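Local coordinates for protein adenylyltransferase MntA (Shewanella oneidensis MR-1, PDB 6M6U), which neutralises its cognate toxin HepT by transferring three successive AMP units from ATP to a tyrosine of the toxin, at residues K19-Q31 and V86-D100. The protein carries 2 engineered substitutions. Sequence-based numbering, arbitrary orientation.
Sequences KLQLIYLFGSYSQ and VVTQGKQLWGTQQDD
Leu25 and Lys91 hold each other by both backbone groups, Lys91 N giving to Leu25 O at 2.7 Å and Leu25 N to Lys91 O at 2.9 Å, forming a hydrogen-bonded pair of the antiparallel strands 20-26 and 91-94. Further along, a classic beta bulge places Leu93 and Trp94 together opposite Ile23, which bonds one of them with each backbone group: Ile23 O accepts from Leu93 N, and Ile23 N gives to Trp94 O. That carbonyl oxygen is gripped twice, because Gln92 NE2 reaches it at 3.1 Å from the opposite face of the carbonyl plane; the same amide nitrogen also makes a weak bond to Thr96 O. Tyr24, its CG beside the backbone N (chi1 -64°), swings its ring past Val86 CG1 and the backbone of Gln92, so that its hydroxyl gives to Asp100 OD1 at 2.6 Å, on the anti side of the carboxylate. Asp100 OD1 also forms a salt bridge with Arg59 of a neighbouring HepT subunit, so the carboxylate that receives the Tyr24 hydroxyl also faces the toxin. At the other end, Gln89 OE1 takes Gly27 N at 2.7 Å, though through a bent bond (135°) from above the amide plane, and is shared with Gln85. Gly27 opens the GSX(10)DXD motif, whose two aspartates are engineered to glutamate here, and just before it the ring of Phe26 carries Val86 CG2 over the centre of one face. Within the chain, strand 91-94 is an outermost strand of the mixed sheet, with 20-26 between it and 40-46; Ile23, Leu93 and Trp94 face helix 6-16, whereas Leu22 and Tyr24 meet Phe103 of helix 97-125.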
ATOM      1  N   LYS E  19       6.368  27.545  21.891  1.00 59.04           N
ATOM      2  CA  LYS E  19       5.251  27.727  22.821  1.00 62.75           C
ATOM      3  C   LYS E  19       4.511  26.415  23.072  1.00 60.93           C
ATOM      4  O   LYS E  19       3.282  26.382  23.169  1.00 59.18           O
ATOM      5  CB  LYS E  19       4.289  28.804  22.320  1.00 65.77           C
ATOM      6  CG  LYS E  19       4.930  30.164  22.141  1.00 73.15           C
ATOM      7  CD  LYS E  19       4.056  31.053  21.289  1.00 79.69           C
ATOM      8  CE  LYS E  19       3.866  30.444  19.910  1.00 85.12           C
ATOM      9  NZ  LYS E  19       2.683  31.017  19.224  1.00 87.66           N
ATOM     10  N   LEU E  20       5.272  25.328  23.168  1.00 57.83           N
ATOM     11  CA  LEU E  20       4.696  24.027  23.477  1.00 49.62           C
ATOM     12  C   LEU E  20       4.028  24.058  24.847  1.00 45.11           C
ATOM     13  O   LEU E  20       4.501  24.725  25.769  1.00 45.89           O
ATOM     14  CB  LEU E  20       5.788  22.964  23.437  1.00 47.78           C
ATOM     15  CG  LEU E  20       5.403  21.494  23.534  1.00 47.30           C
ATOM     16  CD1 LEU E  20       4.484  21.111  22.390  1.00 44.21           C
ATOM     17  CD2 LEU E  20       6.675  20.660  23.505  1.00 48.75           C
ATOM     18  N   GLN E  21       2.926  23.343  24.977  1.00 44.16           N
ATOM     19  CA  GLN E  21       2.194  23.355  26.239  1.00 47.27           C
ATOM     20  C   GLN E  21       1.950  21.968  26.808  1.00 46.86           C
ATOM     21  O   GLN E  21       1.961  21.806  28.029  1.00 50.52           O
ATOM     22  CB  GLN E  21       0.849  24.083  26.066  1.00 50.78           C
ATOM     23  CG  GLN E  21       0.985  25.561  25.740  1.00 57.94           C
ATOM     24  CD  GLN E  21      -0.305  26.172  25.229  1.00 64.11           C
ATOM     25  OE1 GLN E  21      -1.271  25.465  24.944  1.00 68.98           O
ATOM     26  NE2 GLN E  21      -0.324  27.493  25.103  1.00 65.71           N
ATOM     27  N   LEU E  22       1.712  20.967  25.962  1.00 42.57           N
ATOM     28  CA  LEU E  22       1.382  19.631  26.437  1.00 43.04           C
ATOM     29  C   LEU E  22       1.991  18.598  25.505  1.00 44.01           C
ATOM     30  O   LEU E  22       1.931  18.751  24.284  1.00 45.25           O
ATOM     31  CB  LEU E  22      -0.143  19.429  26.520  1.00 38.90           C
ATOM     32  CG  LEU E  22      -0.913  20.258  27.555  1.00 37.54           C
ATOM     33  CD1 LEU E  22      -2.403  20.276  27.245  1.00 43.24           C
ATOM     34  CD2 LEU E  22      -0.675  19.756  28.977  1.00 32.03           C
ATOM     35  N   ILE E  23       2.585  17.554  26.085  1.00 49.17           N
ATOM     36  CA  ILE E  23       3.025  16.371  25.349  1.00 43.47           C
ATOM     37  C   ILE E  23       2.325  15.159  25.947  1.00 37.14           C
ATOM     38  O   ILE E  23       2.367  14.956  27.167  1.00 36.42           O
ATOM     39  CB  ILE E  23       4.553  16.176  25.408  1.00 45.06           C
ATOM     40  CG1 ILE E  23       5.292  17.358  24.782  1.00 42.48           C
ATOM     41  CG2 ILE E  23       4.948  14.887  24.709  1.00 42.40           C
ATOM     42  CD1 ILE E  23       6.794  17.203  24.810  1.00 33.77           C
ATOM     43  N   TYR E  24       1.689  14.360  25.094  1.00 33.31           N
ATOM     44  CA  TYR E  24       1.081  13.101  25.503  1.00 36.50           C
ATOM     45  C   TYR E  24       1.612  11.971  24.648  1.00 38.47           C
ATOM     46  O   TYR E  24       1.739  12.106  23.426  1.00 39.25           O
ATOM     47  CB  TYR E  24      -0.445  13.094  25.370  1.00 39.29           C
ATOM     48  CG  TYR E  24      -1.161  14.070  26.255  1.00 46.40           C
ATOM     49  CD1 TYR E  24      -1.381  13.790  27.594  1.00 45.89           C
ATOM     50  CD2 TYR E  24      -1.635  15.266  25.744  1.00 47.60           C
ATOM     51  CE1 TYR E  24      -2.042  14.685  28.403  1.00 48.13           C
ATOM     52  CE2 TYR E  24      -2.294  16.162  26.540  1.00 51.65           C
ATOM     53  CZ  TYR E  24      -2.494  15.871  27.870  1.00 51.89           C
ATOM     54  OH  TYR E  24      -3.157  16.775  28.663  1.00 59.58           O
ATOM     55  N   LEU E  25       1.904  10.858  25.303  1.00 36.19           N
ATOM     56  CA  LEU E  25       2.024   9.576  24.636  1.00 43.26           C
ATOM     57  C   LEU E  25       0.668   8.891  24.745  1.00 44.43           C
ATOM     58  O   LEU E  25       0.065   8.882  25.823  1.00 45.85           O
ATOM     59  CB  LEU E  25       3.124   8.740  25.293  1.00 42.94           C
ATOM     60  CG  LEU E  25       3.605   7.452  24.635  1.00 48.20           C
ATOM     61  CD1 LEU E  25       4.368   7.747  23.343  1.00 48.29           C
ATOM     62  CD2 LEU E  25       4.470   6.684  25.625  1.00 49.01           C
ATOM     63  N   PHE E  26       0.162   8.367  23.632  1.00 40.61           N
ATOM     64  CA  PHE E  26      -1.123   7.678  23.665  1.00 39.03           C
ATOM     65  C   PHE E  26      -1.043   6.454  22.760  1.00 45.92           C
ATOM     66  O   PHE E  26       0.018   6.110  22.229  1.00 53.60           O
ATOM     67  CB  PHE E  26      -2.279   8.625  23.295  1.00 40.37           C
ATOM     68  CG  PHE E  26      -2.311   9.046  21.842  1.00 37.49           C
ATOM     69  CD1 PHE E  26      -3.252   8.507  20.974  1.00 35.11           C
ATOM     70  CD2 PHE E  26      -1.429  10.006  21.355  1.00 32.99           C
ATOM     71  CE1 PHE E  26      -3.299   8.894  19.638  1.00 38.55           C
ATOM     72  CE2 PHE E  26      -1.468  10.398  20.020  1.00 35.41           C
ATOM     73  CZ  PHE E  26      -2.408   9.840  19.160  1.00 38.36           C
ATOM     74  N   GLY E  27      -2.174   5.774  22.608  1.00 47.63           N
ATOM     75  CA  GLY E  27      -2.186   4.595  21.777  1.00 44.84           C
ATOM     76  C   GLY E  27      -1.465   3.428  22.426  1.00 49.66           C
ATOM     77  O   GLY E  27      -1.388   3.295  23.652  1.00 49.66           O
ATOM     78  N   SER E  28      -0.900   2.581  21.571  1.00 55.23           N
ATOM     79  CA  SER E  28      -0.370   1.306  22.030  1.00 63.92           C
ATOM     80  C   SER E  28       0.838   1.482  22.944  1.00 68.97           C
ATOM     81  O   SER E  28       0.984   0.739  23.913  1.00 69.24           O
ATOM     82  CB  SER E  28      -0.022   0.434  20.825  1.00 67.02           C
ATOM     83  OG  SER E  28       1.048   0.978  20.070  1.00 69.81           O
ATOM     84  N   TYR E  29       1.710   2.458  22.671  1.00 75.31           N
ATOM     85  CA  TYR E  29       2.958   2.545  23.428  1.00 79.40           C
ATOM     86  C   TYR E  29       2.734   2.976  24.872  1.00 78.10           C
ATOM     87  O   TYR E  29       3.524   2.611  25.749  1.00 76.29           O
ATOM     88  CB  TYR E  29       3.942   3.475  22.723  1.00 87.17           C
ATOM     89  CG  TYR E  29       4.870   2.727  21.787  1.00 94.67           C
ATOM     90  CD1 TYR E  29       4.367   2.029  20.694  1.00 96.72           C
ATOM     91  CD2 TYR E  29       6.242   2.708  22.001  1.00 99.07           C
ATOM     92  CE1 TYR E  29       5.206   1.336  19.837  1.00 97.67           C
ATOM     93  CE2 TYR E  29       7.093   2.021  21.144  1.00 99.58           C
ATOM     94  CZ  TYR E  29       6.568   1.333  20.065  1.00 98.33           C
ATOM     95  OH  TYR E  29       7.407   0.645  19.213  1.00 97.05           O
ATOM     96  N   SER E  30       1.680   3.739  25.148  1.00 85.83           N
ATOM     97  CA  SER E  30       1.215   3.887  26.520  1.00 92.06           C
ATOM     98  C   SER E  30       0.372   2.670  26.888  1.00106.23           C
ATOM     99  O   SER E  30      -0.333   2.113  26.041  1.00109.58           O
ATOM    100  CB  SER E  30       0.407   5.174  26.693  1.00 82.09           C
ATOM    101  OG  SER E  30      -0.876   5.064  26.104  1.00 77.38           O
ATOM    102  N   GLN E  31       0.467   2.247  28.154  1.00114.31           N
ATOM    103  CA  GLN E  31      -0.186   1.037  28.657  1.00118.14           C
ATOM    104  C   GLN E  31       0.395  -0.220  28.014  1.00120.99           C
ATOM    105  O   GLN E  31      -0.270  -0.868  27.200  1.00122.69           O
ATOM    106  CB  GLN E  31      -1.702   1.095  28.430  1.00118.51           C
ATOM    107  CG  GLN E  31      -2.373   2.301  29.059  1.00120.01           C
ATOM    108  CD  GLN E  31      -3.667   2.687  28.366  1.00121.13           C
ATOM    109  OE1 GLN E  31      -3.698   2.903  27.154  1.00121.42           O
ATOM    110  NE2 GLN E  31      -4.745   2.776  29.136  1.00121.99           N
ATOM    111  N   VAL E  86      -6.846  10.726  23.557  1.00 37.88           N
ATOM    112  CA  VAL E  86      -5.664  11.244  24.245  1.00 37.17           C
ATOM    113  C   VAL E  86      -5.980  11.522  25.709  1.00 41.14           C
ATOM    114  O   VAL E  86      -5.222  11.145  26.607  1.00 39.22           O
ATOM    115  CB  VAL E  86      -5.144  12.510  23.539  1.00 35.05           C
ATOM    116  CG1 VAL E  86      -4.042  13.167  24.362  1.00 30.29           C
ATOM    117  CG2 VAL E  86      -4.645  12.165  22.144  1.00 32.76           C
ATOM    118  N   VAL E  87      -7.115  12.181  25.967  1.00 39.54           N
ATOM    119  CA  VAL E  87      -7.505  12.515  27.336  1.00 43.04           C
ATOM    120  C   VAL E  87      -7.770  11.250  28.145  1.00 50.25           C
ATOM    121  O   VAL E  87      -7.492  11.192  29.351  1.00 53.49           O
ATOM    122  CB  VAL E  87      -8.736  13.445  27.323  1.00 43.27           C
ATOM    123  CG1 VAL E  87      -9.418  13.456  28.674  1.00 35.81           C
ATOM    124  CG2 VAL E  87      -8.335  14.855  26.923  1.00 40.89           C
ATOM    125  N   THR E  88      -8.313  10.219  27.498  1.00 54.01           N
ATOM    126  CA  THR E  88      -8.703   9.001  28.202  1.00 54.94           C
ATOM    127  C   THR E  88      -7.498   8.118  28.517  1.00 55.40           C
ATOM    128  O   THR E  88      -7.230   7.806  29.681  1.00 59.71           O
ATOM    129  CB  THR E  88      -9.730   8.232  27.367  1.00 56.15           C
ATOM    130  OG1 THR E  88     -10.964   8.955  27.350  1.00 55.50           O
ATOM    131  CG2 THR E  88      -9.963   6.837  27.935  1.00 58.32           C
ATOM    132  N   GLN E  89      -6.761   7.708  27.486  1.00 51.64           N
ATOM    133  CA  GLN E  89      -5.686   6.735  27.620  1.00 52.67           C
ATOM    134  C   GLN E  89      -4.300   7.360  27.597  1.00 52.60           C
ATOM    135  O   GLN E  89      -3.310   6.633  27.714  1.00 60.23           O
ATOM    136  CB  GLN E  89      -5.773   5.711  26.492  1.00 57.58           C
ATOM    137  CG  GLN E  89      -5.271   6.282  25.183  1.00 63.20           C
ATOM    138  CD  GLN E  89      -5.217   5.267  24.076  1.00 67.30           C
ATOM    139  OE1 GLN E  89      -4.895   5.599  22.936  1.00 67.82           O
ATOM    140  NE2 GLN E  89      -5.536   4.019  24.397  1.00 72.05           N
ATOM    141  N   GLY E  90      -4.199   8.675  27.436  1.00 46.10           N
ATOM    142  CA  GLY E  90      -2.903   9.285  27.235  1.00 42.42           C
ATOM    143  C   GLY E  90      -2.090   9.359  28.512  1.00 46.53           C
ATOM    144  O   GLY E  90      -2.618   9.359  29.623  1.00 50.42           O
ATOM    145  N   LYS E  91      -0.774   9.414  28.337  1.00 44.49           N
ATOM    146  CA  LYS E  91       0.172   9.636  29.424  1.00 46.91           C
ATOM    147  C   LYS E  91       0.853  10.978  29.175  1.00 46.81           C
ATOM    148  O   LYS E  91       1.573  11.140  28.184  1.00 43.58           O
ATOM    149  CB  LYS E  91       1.195   8.502  29.507  1.00 43.47           C
ATOM    150  CG  LYS E  91       2.273   8.726  30.557  1.00 45.88           C
ATOM    151  CD  LYS E  91       3.344   7.635  30.518  1.00 53.87           C
ATOM    152  CE  LYS E  91       4.408   7.873  31.584  1.00 57.93           C
ATOM    153  NZ  LYS E  91       5.502   6.857  31.520  1.00 57.68           N
ATOM    154  N   GLN E  92       0.625  11.935  30.070  1.00 44.80           N
ATOM    155  CA  GLN E  92       1.224  13.252  29.919  1.00 40.66           C
ATOM    156  C   GLN E  92       2.724  13.178  30.167  1.00 46.14           C
ATOM    157  O   GLN E  92       3.165  12.745  31.237  1.00 49.59           O
ATOM    158  CB  GLN E  92       0.577  14.246  30.877  1.00 35.27           C
ATOM    159  CG  GLN E  92       1.304  15.573  30.904  1.00 35.77           C
ATOM    160  CD  GLN E  92       0.566  16.634  31.680  1.00 43.82           C
ATOM    161  OE1 GLN E  92      -0.353  16.334  32.446  1.00 49.36           O
ATOM    162  NE2 GLN E  92       0.963  17.889  31.492  1.00 39.87           N
ATOM    163  N   LEU E  93       3.512  13.612  29.182  1.00 47.81           N
ATOM    164  CA  LEU E  93       4.964  13.616  29.313  1.00 47.02           C
ATOM    165  C   LEU E  93       5.531  14.976  29.701  1.00 47.51           C
ATOM    166  O   LEU E  93       6.655  15.035  30.212  1.00 51.87           O
ATOM    167  CB  LEU E  93       5.621  13.161  28.003  1.00 45.85           C
ATOM    168  CG  LEU E  93       5.275  11.774  27.458  1.00 43.71           C
ATOM    169  CD1 LEU E  93       6.108  11.478  26.220  1.00 37.76           C
ATOM    170  CD2 LEU E  93       5.496  10.708  28.524  1.00 46.77           C
ATOM    171  N   TRP E  94       4.787  16.059  29.480  1.00 43.30           N
ATOM    172  CA  TRP E  94       5.294  17.398  29.740  1.00 41.93           C
ATOM    173  C   TRP E  94       4.117  18.366  29.788  1.00 44.57           C
ATOM    174  O   TRP E  94       3.039  18.085  29.263  1.00 50.20           O
ATOM    175  CB  TRP E  94       6.312  17.814  28.668  1.00 44.66           C
ATOM    176  CG  TRP E  94       7.034  19.089  28.973  1.00 46.69           C
ATOM    177  CD1 TRP E  94       8.173  19.238  29.715  1.00 45.24           C
ATOM    178  CD2 TRP E  94       6.663  20.399  28.541  1.00 47.65           C
ATOM    179  NE1 TRP E  94       8.530  20.564  29.774  1.00 44.23           N
ATOM    180  CE2 TRP E  94       7.618  21.297  29.059  1.00 48.62           C
ATOM    181  CE3 TRP E  94       5.612  20.902  27.771  1.00 52.78           C
ATOM    182  CZ2 TRP E  94       7.553  22.668  28.831  1.00 55.59           C
ATOM    183  CZ3 TRP E  94       5.548  22.263  27.545  1.00 60.36           C
ATOM    184  CH2 TRP E  94       6.512  23.131  28.072  1.00 61.08           C
ATOM    185  N   GLY E  95       4.340  19.506  30.426  1.00 45.94           N
ATOM    186  CA  GLY E  95       3.332  20.536  30.555  1.00 44.83           C
ATOM    187  C   GLY E  95       2.767  20.604  31.968  1.00 51.24           C
ATOM    188  O   GLY E  95       2.850  19.658  32.755  1.00 55.23           O
ATOM    189  N   THR E  96       2.178  21.756  32.289  1.00 50.58           N
ATOM    190  CA  THR E  96       1.640  21.940  33.629  1.00 50.83           C
ATOM    191  C   THR E  96       0.413  21.059  33.845  1.00 52.79           C
ATOM    192  O   THR E  96      -0.268  20.639  32.904  1.00 49.94           O
ATOM    193  CB  THR E  96       1.260  23.400  33.879  1.00 47.12           C
ATOM    194  OG1 THR E  96       0.150  23.758  33.045  1.00 50.00           O
ATOM    195  CG2 THR E  96       2.438  24.322  33.589  1.00 44.32           C
ATOM    196  N   GLN E  97       0.135  20.777  35.118  1.00 54.10           N
ATOM    197  CA  GLN E  97      -1.091  20.066  35.449  1.00 53.44           C
ATOM    198  C   GLN E  97      -2.319  20.886  35.072  1.00 49.64           C
ATOM    199  O   GLN E  97      -3.339  20.324  34.658  1.00 50.56           O
ATOM    200  CB  GLN E  97      -1.109  19.710  36.938  1.00 61.37           C
ATOM    201  CG  GLN E  97      -2.312  18.875  37.369  1.00 70.73           C
ATOM    202  CD  GLN E  97      -2.330  17.495  36.728  1.00 78.99           C
ATOM    203  OE1 GLN E  97      -1.283  16.867  36.544  1.00 81.48           O
ATOM    204  NE2 GLN E  97      -3.523  17.017  36.383  1.00 79.54           N
ATOM    205  N   GLN E  98      -2.234  22.215  35.169  1.00 51.38           N
ATOM    206  CA  GLN E  98      -3.406  23.039  34.891  1.00 56.54           C
ATOM    207  C   GLN E  98      -3.735  23.057  33.402  1.00 59.64           C
ATOM    208  O   GLN E  98      -4.913  23.020  33.024  1.00 61.93           O
ATOM    209  CB  GLN E  98      -3.197  24.459  35.418  1.00 62.05           C
ATOM    210  CG  GLN E  98      -4.499  25.213  35.675  1.00 77.17           C
ATOM    211  CD  GLN E  98      -5.306  24.628  36.835  1.00 85.96           C
ATOM    212  OE1 GLN E  98      -6.439  24.168  36.652  1.00 87.93           O
ATOM    213  NE2 GLN E  98      -4.718  24.657  38.037  1.00 86.89           N
ATOM    214  N   ASP E  99      -2.715  23.114  32.537  1.00 53.39           N
ATOM    215  CA  ASP E  99      -2.983  23.027  31.105  1.00 51.13           C
ATOM    216  C   ASP E  99      -3.562  21.669  30.734  1.00 40.06           C
ATOM    217  O   ASP E  99      -4.402  21.577  29.835  1.00 41.42           O
ATOM    218  CB  ASP E  99      -1.713  23.304  30.300  1.00 52.76           C
ATOM    219  CG  ASP E  99      -1.388  24.785  30.212  1.00 59.73           C
ATOM    220  OD1 ASP E  99      -2.252  25.608  30.578  1.00 68.98           O
ATOM    221  OD2 ASP E  99      -0.277  25.133  29.756  1.00 57.66           O
ATOM    222  N   ASP E 100      -3.141  20.608  31.421  1.00 41.57           N
ATOM    223  CA  ASP E 100      -3.714  19.293  31.158  1.00 47.37           C
ATOM    224  C   ASP E 100      -5.186  19.253  31.541  1.00 42.61           C
ATOM    225  O   ASP E 100      -5.999  18.626  30.853  1.00 43.19           O
ATOM    226  CB  ASP E 100      -2.931  18.216  31.913  1.00 44.63           C
ATOM    227  CG  ASP E 100      -3.719  16.926  32.077  1.00 49.76           C
ATOM    228  OD1 ASP E 100      -3.757  16.116  31.128  1.00 47.44           O
ATOM    229  OD2 ASP E 100      -4.305  16.721  33.163  1.00 59.05           O
TER